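Local coordinates for protein copper-containing nitrite reductase (Hyphomicrobium denitrificans 1NES1, PDB 6TFO) that probably reduces nitrite to nitric oxide at copper centres, taking electrons from cytochrome c, in a three-domain chain of cupredoxin folds, at residues 41-46 / 74-79; 138-143 / 180-185; 208-213 / 237-242. All coordinates share one frame; numbering follows the deposited sequence.

Interaction 1 of 3, residues 41-46 / 74-79; sequences GRMVYI and NGEGAQ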
ATOM      1  N   GLY C  41     -23.481  -0.313   0.895  1.00 48.67           N
ATOM      2  CA  GLY C  41     -23.830  -1.012   2.149  1.00 47.69           C
ATOM      3  C   GLY C  41     -24.376  -2.410   1.936  1.00 53.06           C
ATOM      4  O   GLY C  41     -24.921  -2.987   2.917  1.00 49.84           O
ATOM      5  N   ARG C  42     -24.205  -2.957   0.720  1.00 54.45           N
ATOM      6  CA  ARG C  42     -24.754  -4.281   0.316  1.00 53.29           C
ATOM      7  C   ARG C  42     -23.679  -5.120  -0.382  1.00 51.27           C
ATOM      8  O   ARG C  42     -22.680  -4.550  -0.874  1.00 48.89           O
ATOM      9  CB  ARG C  42     -25.980  -4.062  -0.575  1.00 51.41           C
ATOM     10  CG  ARG C  42     -27.252  -3.818   0.211  1.00 53.71           C
ATOM     11  CD  ARG C  42     -28.241  -2.929  -0.507  1.00 59.49           C
ATOM     12  NE  ARG C  42     -28.552  -3.371  -1.859  1.00 67.27           N
ATOM     13  CZ  ARG C  42     -28.320  -2.674  -2.977  1.00 69.22           C
ATOM     14  NH1 ARG C  42     -27.757  -1.473  -2.937  1.00 74.82           N
ATOM     15  NH2 ARG C  42     -28.662  -3.187  -4.145  1.00 65.97           N
ATOM     16  N   MET C  43     -23.879  -6.435  -0.395  1.00 48.81           N
ATOM     17  CA  MET C  43     -23.103  -7.380  -1.236  1.00 51.55           C
ATOM     18  C   MET C  43     -23.724  -7.381  -2.637  1.00 51.12           C
ATOM     19  O   MET C  43     -24.924  -7.734  -2.756  1.00 43.27           O
ATOM     20  CB  MET C  43     -23.163  -8.785  -0.646  1.00 56.32           C
ATOM     21  CG  MET C  43     -22.066  -9.679  -1.126  1.00 58.18           C
ATOM     22  SD  MET C  43     -22.254 -11.264  -0.266  1.00 58.84           S
ATOM     23  CE  MET C  43     -20.587 -11.416   0.365  1.00 60.67           C
ATOM     24  N   VAL C  44     -22.958  -6.960  -3.648  1.00 51.51           N
ATOM     25  CA  VAL C  44     -23.497  -6.624  -4.998  1.00 50.80           C
ATOM     26  C   VAL C  44     -22.601  -7.166  -6.121  1.00 51.61           C
ATOM     27  O   VAL C  44     -21.502  -7.714  -5.866  1.00 48.07           O
ATOM     28  CB  VAL C  44     -23.682  -5.105  -5.162  1.00 49.58           C
ATOM     29  CG1 VAL C  44     -24.690  -4.569  -4.160  1.00 52.51           C
ATOM     30  CG2 VAL C  44     -22.357  -4.359  -5.079  1.00 47.02           C
ATOM     31  N   TYR C  45     -23.102  -7.009  -7.340  1.00 48.29           N
ATOM     32  CA  TYR C  45     -22.306  -7.084  -8.579  1.00 47.00           C
ATOM     33  C   TYR C  45     -21.891  -5.653  -8.914  1.00 46.63           C
ATOM     34  O   TYR C  45     -22.711  -4.733  -8.744  1.00 44.70           O
ATOM     35  CB  TYR C  45     -23.131  -7.711  -9.700  1.00 43.49           C
ATOM     36  CG  TYR C  45     -23.604  -9.125  -9.482  1.00 37.78           C
ATOM     37  CD1 TYR C  45     -22.769 -10.208  -9.694  1.00 38.10           C
ATOM     38  CD2 TYR C  45     -24.927  -9.386  -9.186  1.00 37.84           C
ATOM     39  CE1 TYR C  45     -23.223 -11.511  -9.564  1.00 33.82           C
ATOM     40  CE2 TYR C  45     -25.397 -10.679  -9.049  1.00 37.49           C
ATOM     41  CZ  TYR C  45     -24.544 -11.744  -9.245  1.00 35.14           C
ATOM     42  OH  TYR C  45     -25.017 -13.012  -9.092  1.00 36.54           O
ATOM     43  N   ILE C  46     -20.645  -5.476  -9.341  1.00 45.26           N
ATOM     44  CA  ILE C  46     -20.123  -4.178  -9.844  1.00 48.91           C
ATOM     45  C   ILE C  46     -19.668  -4.363 -11.296  1.00 52.99           C
ATOM     46  O   ILE C  46     -18.892  -5.301 -11.569  1.00 53.82           O
ATOM     47  CB  ILE C  46     -18.994  -3.656  -8.944  1.00 48.32           C
ATOM     48  CG1 ILE C  46     -19.378  -3.731  -7.468  1.00 47.66           C
ATOM     49  CG2 ILE C  46     -18.620  -2.236  -9.357  1.00 47.97           C
ATOM     50  CD1 ILE C  46     -18.196  -3.793  -6.531  1.00 49.31           C
ATOM     51  N   ASN C  74     -14.837 -12.977  -9.153  1.00 48.11           N
ATOM     52  CA  ASN C  74     -14.926 -12.876  -7.676  1.00 44.56           C
ATOM     53  C   ASN C  74     -14.040 -11.716  -7.196  1.00 44.05           C
ATOM     54  O   ASN C  74     -12.830 -11.762  -7.442  1.00 41.12           O
ATOM     55  CB  ASN C  74     -14.516 -14.202  -7.054  1.00 44.07           C
ATOM     56  CG  ASN C  74     -14.843 -14.278  -5.585  1.00 46.50           C
ATOM     57  OD1 ASN C  74     -14.582 -13.326  -4.856  1.00 50.05           O
ATOM     58  ND2 ASN C  74     -15.388 -15.407  -5.154  1.00 41.46           N
ATOM     59  N   GLY C  75     -14.628 -10.712  -6.543  1.00 47.09           N
ATOM     60  CA  GLY C  75     -13.916  -9.518  -6.032  1.00 46.40           C
ATOM     61  C   GLY C  75     -13.403  -9.718  -4.608  1.00 47.79           C
ATOM     62  O   GLY C  75     -12.189  -9.513  -4.386  1.00 47.67           O
ATOM     63  N   GLU C  76     -14.269 -10.146  -3.680  1.00 42.37           N
ATOM     64  CA  GLU C  76     -14.014 -10.045  -2.214  1.00 43.73           C
ATOM     65  C   GLU C  76     -13.800 -11.415  -1.543  1.00 40.32           C
ATOM     66  O   GLU C  76     -13.233 -11.429  -0.465  1.00 41.78           O
ATOM     67  CB  GLU C  76     -15.137  -9.243  -1.565  1.00 44.59           C
ATOM     68  CG  GLU C  76     -16.347 -10.071  -1.158  1.00 47.82           C
ATOM     69  CD  GLU C  76     -17.012 -10.835  -2.290  1.00 47.12           C
ATOM     70  OE1 GLU C  76     -17.231 -10.226  -3.370  1.00 44.78           O
ATOM     71  OE2 GLU C  76     -17.286 -12.035  -2.087  1.00 47.40           O
ATOM     72  N   GLY C  77     -14.218 -12.530  -2.135  1.00 40.01           N
ATOM     73  CA  GLY C  77     -13.733 -13.866  -1.717  1.00 40.41           C
ATOM     74  C   GLY C  77     -14.804 -14.733  -1.078  1.00 38.35           C
ATOM     75  O   GLY C  77     -14.445 -15.763  -0.496  1.00 38.92           O
ATOM     76  N   ALA C  78     -16.078 -14.364  -1.183  1.00 40.22           N
ATOM     77  CA  ALA C  78     -17.198 -15.262  -0.803  1.00 47.40           C
ATOM     78  C   ALA C  78     -17.552 -16.128  -2.019  1.00 46.33           C
ATOM     79  O   ALA C  78     -16.995 -15.885  -3.075  1.00 48.60           O
ATOM     80  CB  ALA C  78     -18.379 -14.469  -0.304  1.00 45.03           C
ATOM     81  N   GLN C  79     -18.406 -17.135  -1.865  1.00 47.69           N
ATOM     82  CA  GLN C  79     -18.863 -17.973  -3.001  1.00 44.64           C
ATOM     83  C   GLN C  79     -19.968 -17.206  -3.728  1.00 46.15           C
ATOM     84  O   GLN C  79     -20.827 -16.593  -3.055  1.00 42.69           O
ATOM     85  CB  GLN C  79     -19.356 -19.345  -2.560  1.00 44.38           C
ATOM     86  CG  GLN C  79     -18.259 -20.182  -1.931  1.00 49.32           C
ATOM     87  CD  GLN C  79     -18.653 -21.635  -1.873  1.00 52.26           C
ATOM     88  OE1 GLN C  79     -19.816 -21.991  -1.735  1.00 56.70           O
ATOM     89  NE2 GLN C  79     -17.669 -22.492  -2.032  1.00 54.98           N
TER

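Interaction 2 of 3, residues 138-143 / 180-185; sequences RAEMPS and LDDKTT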
ATOM      1  N   ARG C 138     -29.624  -2.993 -32.359  1.00 63.09           N
ATOM      2  CA  ARG C 138     -28.708  -2.040 -31.684  1.00 69.29           C
ATOM      3  C   ARG C 138     -28.292  -0.957 -32.689  1.00 69.73           C
ATOM      4  O   ARG C 138     -27.830  -1.332 -33.752  1.00 67.70           O
ATOM      5  CB  ARG C 138     -27.512  -2.844 -31.164  1.00 63.44           C
ATOM      6  CG  ARG C 138     -26.430  -2.024 -30.482  1.00 64.27           C
ATOM      7  CD  ARG C 138     -25.391  -2.915 -29.840  1.00 59.80           C
ATOM      8  NE  ARG C 138     -25.986  -3.889 -28.932  1.00 58.89           N
ATOM      9  CZ  ARG C 138     -26.121  -3.743 -27.611  1.00 58.14           C
ATOM     10  NH1 ARG C 138     -25.735  -2.640 -27.005  1.00 63.25           N
ATOM     11  NH2 ARG C 138     -26.662  -4.697 -26.890  1.00 60.59           N
ATOM     12  N   ALA C 139     -28.484   0.327 -32.379  1.00 82.61           N
ATOM     13  CA  ALA C 139     -27.928   1.468 -33.160  1.00 85.38           C
ATOM     14  C   ALA C 139     -26.401   1.526 -32.976  1.00 84.06           C
ATOM     15  O   ALA C 139     -25.914   1.055 -31.940  1.00 85.05           O
ATOM     16  CB  ALA C 139     -28.586   2.766 -32.746  1.00 86.24           C
ATOM     17  N   GLU C 140     -25.660   2.009 -33.972  1.00 82.08           N
ATOM     18  CA  GLU C 140     -24.199   2.263 -33.835  1.00 81.82           C
ATOM     19  C   GLU C 140     -24.025   3.683 -33.298  1.00 74.32           C
ATOM     20  O   GLU C 140     -24.820   4.540 -33.678  1.00 80.47           O
ATOM     21  CB  GLU C 140     -23.445   2.060 -35.151  1.00 91.53           C
ATOM     22  CG  GLU C 140     -22.153   1.302 -34.941  1.00 97.15           C
ATOM     23  CD  GLU C 140     -21.359   1.025 -36.201  1.00 99.89           C
ATOM     24  OE1 GLU C 140     -21.978   0.801 -37.262  1.00 95.36           O
ATOM     25  OE2 GLU C 140     -20.120   1.019 -36.105  1.00106.20           O
ATOM     26  N   MET C 141     -23.049   3.905 -32.425  1.00 65.46           N
ATOM     27  CA  MET C 141     -22.789   5.245 -31.847  1.00 67.97           C
ATOM     28  C   MET C 141     -22.203   6.148 -32.928  1.00 65.11           C
ATOM     29  O   MET C 141     -21.177   5.819 -33.497  1.00 70.50           O
ATOM     30  CB  MET C 141     -21.827   5.163 -30.656  1.00 79.07           C
ATOM     31  CG  MET C 141     -22.543   5.232 -29.316  1.00 84.59           C
ATOM     32  SD  MET C 141     -23.375   6.832 -29.083  1.00 95.35           S
ATOM     33  CE  MET C 141     -22.036   7.783 -28.356  1.00 89.11           C
ATOM     34  N   PRO C 142     -22.829   7.293 -33.277  1.00 60.86           N
ATOM     35  CA  PRO C 142     -22.210   8.233 -34.215  1.00 58.49           C
ATOM     36  C   PRO C 142     -20.743   8.512 -33.848  1.00 48.49           C
ATOM     37  O   PRO C 142     -20.472   8.816 -32.750  1.00 44.32           O
ATOM     38  CB  PRO C 142     -23.066   9.512 -34.137  1.00 58.60           C
ATOM     39  CG  PRO C 142     -24.173   9.225 -33.118  1.00 59.36           C
ATOM     40  CD  PRO C 142     -24.157   7.737 -32.831  1.00 58.04           C
ATOM     41  N   SER C 143     -19.828   8.371 -34.794  1.00 51.46           N
ATOM     42  CA  SER C 143     -18.373   8.509 -34.551  1.00 56.08           C
ATOM     43  C   SER C 143     -18.032   9.981 -34.304  1.00 57.97           C
ATOM     44  O   SER C 143     -18.793  10.851 -34.700  1.00 61.83           O
ATOM     45  CB  SER C 143     -17.562   7.919 -35.670  1.00 56.55           C
ATOM     46  OG  SER C 143     -17.564   8.776 -36.784  1.00 63.33           O
ATOM     47  N   LEU C 180     -11.134   4.362 -32.843  1.00 45.92           N
ATOM     48  CA  LEU C 180     -10.532   3.062 -32.440  1.00 43.71           C
ATOM     49  C   LEU C 180     -11.658   2.065 -32.137  1.00 47.70           C
ATOM     50  O   LEU C 180     -11.545   0.893 -32.527  1.00 48.33           O
ATOM     51  CB  LEU C 180      -9.625   3.287 -31.227  1.00 42.79           C
ATOM     52  CG  LEU C 180      -9.113   2.041 -30.495  1.00 43.78           C
ATOM     53  CD1 LEU C 180      -8.392   1.101 -31.449  1.00 45.89           C
ATOM     54  CD2 LEU C 180      -8.177   2.432 -29.359  1.00 40.86           C
ATOM     55  N   ASP C 181     -12.718   2.517 -31.474  1.00 47.56           N
ATOM     56  CA  ASP C 181     -13.906   1.687 -31.144  1.00 48.27           C
ATOM     57  C   ASP C 181     -15.111   2.625 -31.162  1.00 52.02           C
ATOM     58  O   ASP C 181     -14.906   3.836 -31.378  1.00 55.56           O
ATOM     59  CB  ASP C 181     -13.668   0.955 -29.814  1.00 51.67           C
ATOM     60  CG  ASP C 181     -14.492  -0.291 -29.531  1.00 46.70           C
ATOM     61  OD1 ASP C 181     -15.550  -0.464 -30.172  1.00 49.02           O
ATOM     62  OD2 ASP C 181     -14.057  -1.076 -28.652  1.00 42.53           O
ATOM     63  N   ASP C 182     -16.304   2.075 -30.943  1.00 52.16           N
ATOM     64  CA  ASP C 182     -17.650   2.696 -30.930  1.00 55.41           C
ATOM     65  C   ASP C 182     -17.667   4.089 -30.256  1.00 59.60           C
ATOM     66  O   ASP C 182     -18.292   5.030 -30.818  1.00 58.71           O
ATOM     67  CB  ASP C 182     -18.548   1.678 -30.225  1.00 59.92           C
ATOM     68  CG  ASP C 182     -20.026   1.770 -30.520  1.00 68.21           C
ATOM     69  OD1 ASP C 182     -20.404   2.363 -31.553  1.00 71.95           O
ATOM     70  OD2 ASP C 182     -20.788   1.257 -29.691  1.00 74.23           O
ATOM     71  N   LYS C 183     -17.068   4.214 -29.065  1.00 60.31           N
ATOM     72  CA  LYS C 183     -17.077   5.458 -28.232  1.00 59.78           C
ATOM     73  C   LYS C 183     -15.661   5.798 -27.759  1.00 56.08           C
ATOM     74  O   LYS C 183     -15.512   6.493 -26.722  1.00 52.17           O
ATOM     75  CB  LYS C 183     -17.938   5.290 -26.979  1.00 67.88           C
ATOM     76  CG  LYS C 183     -19.398   4.921 -27.206  1.00 77.61           C
ATOM     77  CD  LYS C 183     -20.060   4.388 -25.943  1.00 82.19           C
ATOM     78  CE  LYS C 183     -21.465   3.877 -26.185  1.00 84.68           C
ATOM     79  NZ  LYS C 183     -22.288   4.012 -24.962  1.00 86.18           N
ATOM     80  N   THR C 184     -14.640   5.323 -28.473  1.00 50.12           N
ATOM     81  CA  THR C 184     -13.229   5.487 -28.041  1.00 48.22           C
ATOM     82  C   THR C 184     -12.375   5.896 -29.237  1.00 48.97           C
ATOM     83  O   THR C 184     -12.584   5.379 -30.348  1.00 50.21           O
ATOM     84  CB  THR C 184     -12.731   4.301 -27.195  1.00 46.47           C
ATOM     85  OG1 THR C 184     -11.413   3.911 -27.560  1.00 51.42           O
ATOM     86  CG2 THR C 184     -13.649   3.106 -27.238  1.00 42.55           C
ATOM     87  N   THR C 185     -11.490   6.864 -28.999  1.00 49.94           N
ATOM     88  CA  THR C 185     -10.621   7.482 -30.031  1.00 50.26           C
ATOM     89  C   THR C 185      -9.165   7.244 -29.634  1.00 48.43           C
ATOM     90  O   THR C 185      -8.923   6.708 -28.543  1.00 47.80           O
ATOM     91  CB  THR C 185     -10.999   8.953 -30.235  1.00 48.59           C
ATOM     92  OG1 THR C 185     -10.649   9.677 -29.060  1.00 45.59           O
ATOM     93  CG2 THR C 185     -12.472   9.136 -30.530  1.00 48.73           C
TER

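Interaction 3 of 3, residues 208-213 / 237-242; sequences VELHLK and AYTQTD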
ATOM      1  N   VAL C 208      10.842   2.225 -59.053  1.00 62.66           N
ATOM      2  CA  VAL C 208       9.851   2.938 -58.187  1.00 58.25           C
ATOM      3  C   VAL C 208      10.442   4.304 -57.838  1.00 57.87           C
ATOM      4  O   VAL C 208      11.581   4.346 -57.282  1.00 56.24           O
ATOM      5  CB  VAL C 208       9.481   2.122 -56.931  1.00 55.21           C
ATOM      6  CG1 VAL C 208       8.649   2.931 -55.954  1.00 53.87           C
ATOM      7  CG2 VAL C 208       8.764   0.820 -57.291  1.00 52.42           C
ATOM      8  N   GLU C 209       9.734   5.360 -58.254  1.00 55.96           N
ATOM      9  CA  GLU C 209      10.009   6.780 -57.922  1.00 58.09           C
ATOM     10  C   GLU C 209       9.064   7.152 -56.784  1.00 57.59           C
ATOM     11  O   GLU C 209       7.881   7.478 -57.058  1.00 60.31           O
ATOM     12  CB  GLU C 209       9.796   7.686 -59.133  1.00 58.53           C
ATOM     13  CG  GLU C 209       9.979   9.167 -58.850  1.00 60.26           C
ATOM     14  CD  GLU C 209       9.563  10.048 -60.015  1.00 62.72           C
ATOM     15  OE1 GLU C 209       8.870  11.054 -59.797  1.00 60.59           O
ATOM     16  OE2 GLU C 209       9.911   9.703 -61.153  1.00 77.52           O
ATOM     17  N   LEU C 210       9.555   7.034 -55.550  1.00 57.58           N
ATOM     18  CA  LEU C 210       8.732   7.240 -54.335  1.00 60.19           C
ATOM     19  C   LEU C 210       8.865   8.677 -53.856  1.00 57.34           C
ATOM     20  O   LEU C 210      10.003   9.094 -53.555  1.00 49.73           O
ATOM     21  CB  LEU C 210       9.158   6.306 -53.211  1.00 59.11           C
ATOM     22  CG  LEU C 210       8.236   6.444 -52.006  1.00 63.01           C
ATOM     23  CD1 LEU C 210       7.110   5.423 -52.069  1.00 61.07           C
ATOM     24  CD2 LEU C 210       9.033   6.339 -50.729  1.00 66.19           C
ATOM     25  N   HIS C 211       7.729   9.363 -53.767  1.00 55.60           N
ATOM     26  CA  HIS C 211       7.590  10.690 -53.123  1.00 58.78           C
ATOM     27  C   HIS C 211       6.925  10.492 -51.757  1.00 60.10           C
ATOM     28  O   HIS C 211       5.772   9.995 -51.740  1.00 65.98           O
ATOM     29  CB  HIS C 211       6.787  11.612 -54.037  1.00 58.95           C
ATOM     30  CG  HIS C 211       7.535  12.037 -55.253  1.00 63.85           C
ATOM     31  ND1 HIS C 211       7.989  13.335 -55.426  1.00 67.56           N
ATOM     32  CD2 HIS C 211       7.929  11.349 -56.344  1.00 62.12           C
ATOM     33  CE1 HIS C 211       8.617  13.427 -56.580  1.00 62.60           C
ATOM     34  NE2 HIS C 211       8.591  12.222 -57.163  1.00 59.78           N
ATOM     35  N   LEU C 212       7.623  10.811 -50.660  1.00 60.08           N
ATOM     36  CA  LEU C 212       7.017  10.854 -49.297  1.00 58.88           C
ATOM     37  C   LEU C 212       6.840  12.316 -48.857  1.00 57.41           C
ATOM     38  O   LEU C 212       7.872  12.982 -48.599  1.00 55.91           O
ATOM     39  CB  LEU C 212       7.881  10.057 -48.316  1.00 57.23           C
ATOM     40  CG  LEU C 212       7.140   9.584 -47.063  1.00 60.79           C
ATOM     41  CD1 LEU C 212       7.777   8.322 -46.496  1.00 62.09           C
ATOM     42  CD2 LEU C 212       7.108  10.678 -46.002  1.00 63.55           C
ATOM     43  N   LYS C 213       5.579  12.778 -48.800  1.00 53.92           N
ATOM     44  CA  LYS C 213       5.144  14.093 -48.249  1.00 51.74           C
ATOM     45  C   LYS C 213       4.712  13.897 -46.787  1.00 54.25           C
ATOM     46  O   LYS C 213       3.741  13.163 -46.586  1.00 59.13           O
ATOM     47  CB  LYS C 213       3.984  14.672 -49.069  1.00 47.07           C
ATOM     48  N   ALA C 237      16.692   5.373 -44.973  1.00 51.85           N
ATOM     49  CA  ALA C 237      17.859   6.277 -44.907  1.00 55.70           C
ATOM     50  C   ALA C 237      17.729   7.452 -45.890  1.00 56.27           C
ATOM     51  O   ALA C 237      18.565   8.354 -45.811  1.00 67.80           O
ATOM     52  CB  ALA C 237      19.130   5.501 -45.157  1.00 57.22           C
ATOM     53  N   TYR C 238      16.756   7.443 -46.803  1.00 60.76           N
ATOM     54  CA  TYR C 238      16.564   8.498 -47.835  1.00 63.18           C
ATOM     55  C   TYR C 238      15.234   9.231 -47.604  1.00 60.14           C
ATOM     56  O   TYR C 238      15.023  10.240 -48.304  1.00 56.72           O
ATOM     57  CB  TYR C 238      16.611   7.905 -49.259  1.00 69.41           C
ATOM     58  CG  TYR C 238      17.842   7.089 -49.586  1.00 66.13           C
ATOM     59  CD1 TYR C 238      17.958   5.772 -49.167  1.00 59.93           C
ATOM     60  CD2 TYR C 238      18.897   7.628 -50.303  1.00 66.42           C
ATOM     61  CE1 TYR C 238      19.087   5.018 -49.434  1.00 62.74           C
ATOM     62  CE2 TYR C 238      20.030   6.883 -50.597  1.00 65.73           C
ATOM     63  CZ  TYR C 238      20.122   5.569 -50.168  1.00 65.43           C
ATOM     64  OH  TYR C 238      21.225   4.803 -50.423  1.00 61.98           O
ATOM     65  N   THR C 239      14.360   8.749 -46.703  1.00 59.55           N
ATOM     66  CA  THR C 239      12.945   9.224 -46.590  1.00 58.51           C
ATOM     67  C   THR C 239      12.625   9.795 -45.199  1.00 51.59           C
ATOM     68  O   THR C 239      11.420   9.991 -44.916  1.00 51.10           O
ATOM     69  CB  THR C 239      11.940   8.127 -46.984  1.00 59.92           C
ATOM     70  OG1 THR C 239      12.182   6.928 -46.242  1.00 50.57           O
ATOM     71  CG2 THR C 239      12.000   7.829 -48.467  1.00 67.13           C
ATOM     72  N   GLN C 240      13.630  10.079 -44.366  1.00 53.62           N
ATOM     73  CA  GLN C 240      13.420  10.779 -43.066  1.00 47.31           C
ATOM     74  C   GLN C 240      12.955  12.191 -43.424  1.00 45.44           C
ATOM     75  O   GLN C 240      13.800  12.999 -43.837  1.00 50.56           O
ATOM     76  CB  GLN C 240      14.682  10.779 -42.201  1.00 42.46           C
ATOM     77  CG  GLN C 240      15.133   9.390 -41.763  1.00 46.93           C
ATOM     78  CD  GLN C 240      14.196   8.686 -40.811  1.00 49.24           C
ATOM     79  OE1 GLN C 240      13.747   9.256 -39.821  1.00 54.64           O
ATOM     80  NE2 GLN C 240      13.920   7.420 -41.089  1.00 50.54           N
ATOM     81  N   THR C 241      11.655  12.448 -43.328  1.00 46.31           N
ATOM     82  CA  THR C 241      10.991  13.661 -43.873  1.00 50.19           C
ATOM     83  C   THR C 241      10.470  14.541 -42.724  1.00 55.73           C
ATOM     84  O   THR C 241       9.589  14.063 -41.949  1.00 48.85           O
ATOM     85  CB  THR C 241       9.836  13.265 -44.798  1.00 52.05           C
ATOM     86  OG1 THR C 241      10.307  12.257 -45.693  1.00 48.53           O
ATOM     87  CG2 THR C 241       9.266  14.445 -45.552  1.00 52.74           C
ATOM     88  N   ASP C 242      10.972  15.782 -42.622  1.00 48.60           N
ATOM     89  CA  ASP C 242      10.481  16.765 -41.621  1.00 47.40           C
ATOM     90  C   ASP C 242       9.025  17.078 -41.950  1.00 49.39           C
ATOM     91  O   ASP C 242       8.594  16.884 -43.083  1.00 40.38           O
ATOM     92  CB  ASP C 242      11.330  18.032 -41.604  1.00 47.67           C
ATOM     93  CG  ASP C 242      12.710  17.818 -41.005  1.00 54.31           C
ATOM     94  OD1 ASP C 242      12.901  16.825 -40.255  1.00 54.48           O
ATOM     95  OD2 ASP C 242      13.590  18.641 -41.302  1.00 64.65           O
TER

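Interaction 1 of 3, residues 41-46 / 74-79
M43 meets A78 and E76 in a small buried contact beside the copper site of the N-terminal cupredoxin domain. M43 lies on strand 42-48, at one edge of its sheet. A78 and E76 belong to the loop that follows strand 67-73 and leads to the copper ligand H80. The methyl CE of M43 does all the touching. It rests 3.8 Å from A78 CB, an apolar meeting of two methyl groups. It also lies 4.2 Å from E76 OE2, where the two side chains cross at about a right angle. The M43 chain is extended through CG and SD, then bends at chi3 (-128°). The loop is braced from within. E76 OE2 accepts the backbone N of A78 at 2.8 Å, on the anti side, 30° out of the carboxylate plane. The same oxygen bonds H80 NE2, and E76 OE1 bonds T36 OG1. N74 ND2 donates to A78 O at 2.7 Å. I38 of the second subunit packs on both M43 and E76. An alanine in place of E76 would probably leave H80 NE2 and A78 N without their shared acceptor and take a restraint off the imidazole. H80, C117, H122 and M127 bind the copper, and the M43 side chain comes within about 5 Å of the ion. A carboxylate on H80 is likely to make this ligand more electron-rich, while M43 adds an apolar side to the site.

Interaction 2 of 3, residues 138-143 / 180-185
A beta hairpin with a type I turn, D181 to T184, carries this contact: D182 and K183 at its tip meet M141 of the segment 138-143. The hairpin joins strands 166-181 and 184-191 of a cupredoxin sheet. The segment 138-143 is part of the long connection from the N-terminal cupredoxin domain to that sheet, so the contact lays the tether against the turn at the surface. Where the strands enter the turn there is a classic beta bulge: L180 and D181 both face T184. The D181 N bond to T184 O is 3.1 Å long, while the L180 N bond to the same oxygen is weak. D181 OD1 accepts the backbone N of D182 at 2.8 Å and braces the turn further.

One hydrogen bond crosses between the segments. M141 N donates to D182 OD1 at 3.2 Å, with an N-H...O angle of 149°. The oxygen is met on its syn side, 18° out of the carboxylate plane. The D182 carboxylate is set for this by a chi1 of -157°, with CG opposite the backbone N. E140 CG lies 4.0 Å from the same oxygen. The carboxylates of E140 and D182 are near neighbours of like charge, but E140 OE2 has a salt bridge to R340, which probably eases the repulsion. K183 NZ is held by D51, a residue of the N-terminal domain, and R138 NH2 by E66.

M141 CB also lies 3.3 Å from D182 OD1. Against K183 the contact is carbon on carbon. The K183 chain is extended and M141 passes across it at about a right angle. M141 CG sits 3.6 Å from K183 CE and 3.8 Å from K183 CG.

Interaction 3 of 3, residues 208-213 / 237-242
The hydroxyl OG1 of T241 is gripped by two polar groups while the methyl CD2 of L212 leans on it at 3.6 Å. It donates to T239 O at 2.6 Å, and it also hydrogen-bonds T247 OG1. The donor stands well above the carbonyl plane of T239, 61° out of it. This short bond links T239 and T241 within the loop. T241 CG2 turns instead to the strand backbone and lies 3.7 Å from L212 O.

T239 is divided in the same way. Its OG1 bonds A235 O and V224 N, and its methyl serves the apolar contact. With chi1 at 53°, CG2 is placed beside the backbone N and reaches L210 CD2 at 4.0 Å. L212 CD1 approaches T239 CB at 4.2 Å. Both leucines cross T239 at about a right angle.

The fold is a cupredoxin one. L210 and L212, two residues apart on strand 207-214, point to the loop that runs from strand 225-226 to strand 246-252. The side chain of L212 is about 5 Å from that of H222, which binds copper together with C263, H271 and M276. V224 packs on both leucines.

H211, between them, points away from the loop. Its NE2 donates to E209 OE1 at 2.9 Å, on the anti lone pair and close to the ring plane. Its ND1 bonds E246 OE1. Carboxylates at both nitrogens would probably stabilise a protonated ring.

The three contacts follow one another along the chain, and none nests in or crosses another. Interaction 1 closes a loop of 27 residues within the N-terminal cupredoxin domain, joining an edge strand to the copper-site loop. Interaction 2 closes 36 residues and ties the tether after that domain to the first hairpin of the next sheet. Interaction 3 closes 23 residues and packs the loop before strand 246-252 on strand 207-214 of that sheet, near a second copper site. Strands 166-181 and 207-214 are neighbours, so interactions 2 and 3 share a sheet, with centres about 35 Å apart. Interactions 1 and 3 lie on opposite sides of the chain's centre, about 58 Å apart between centres.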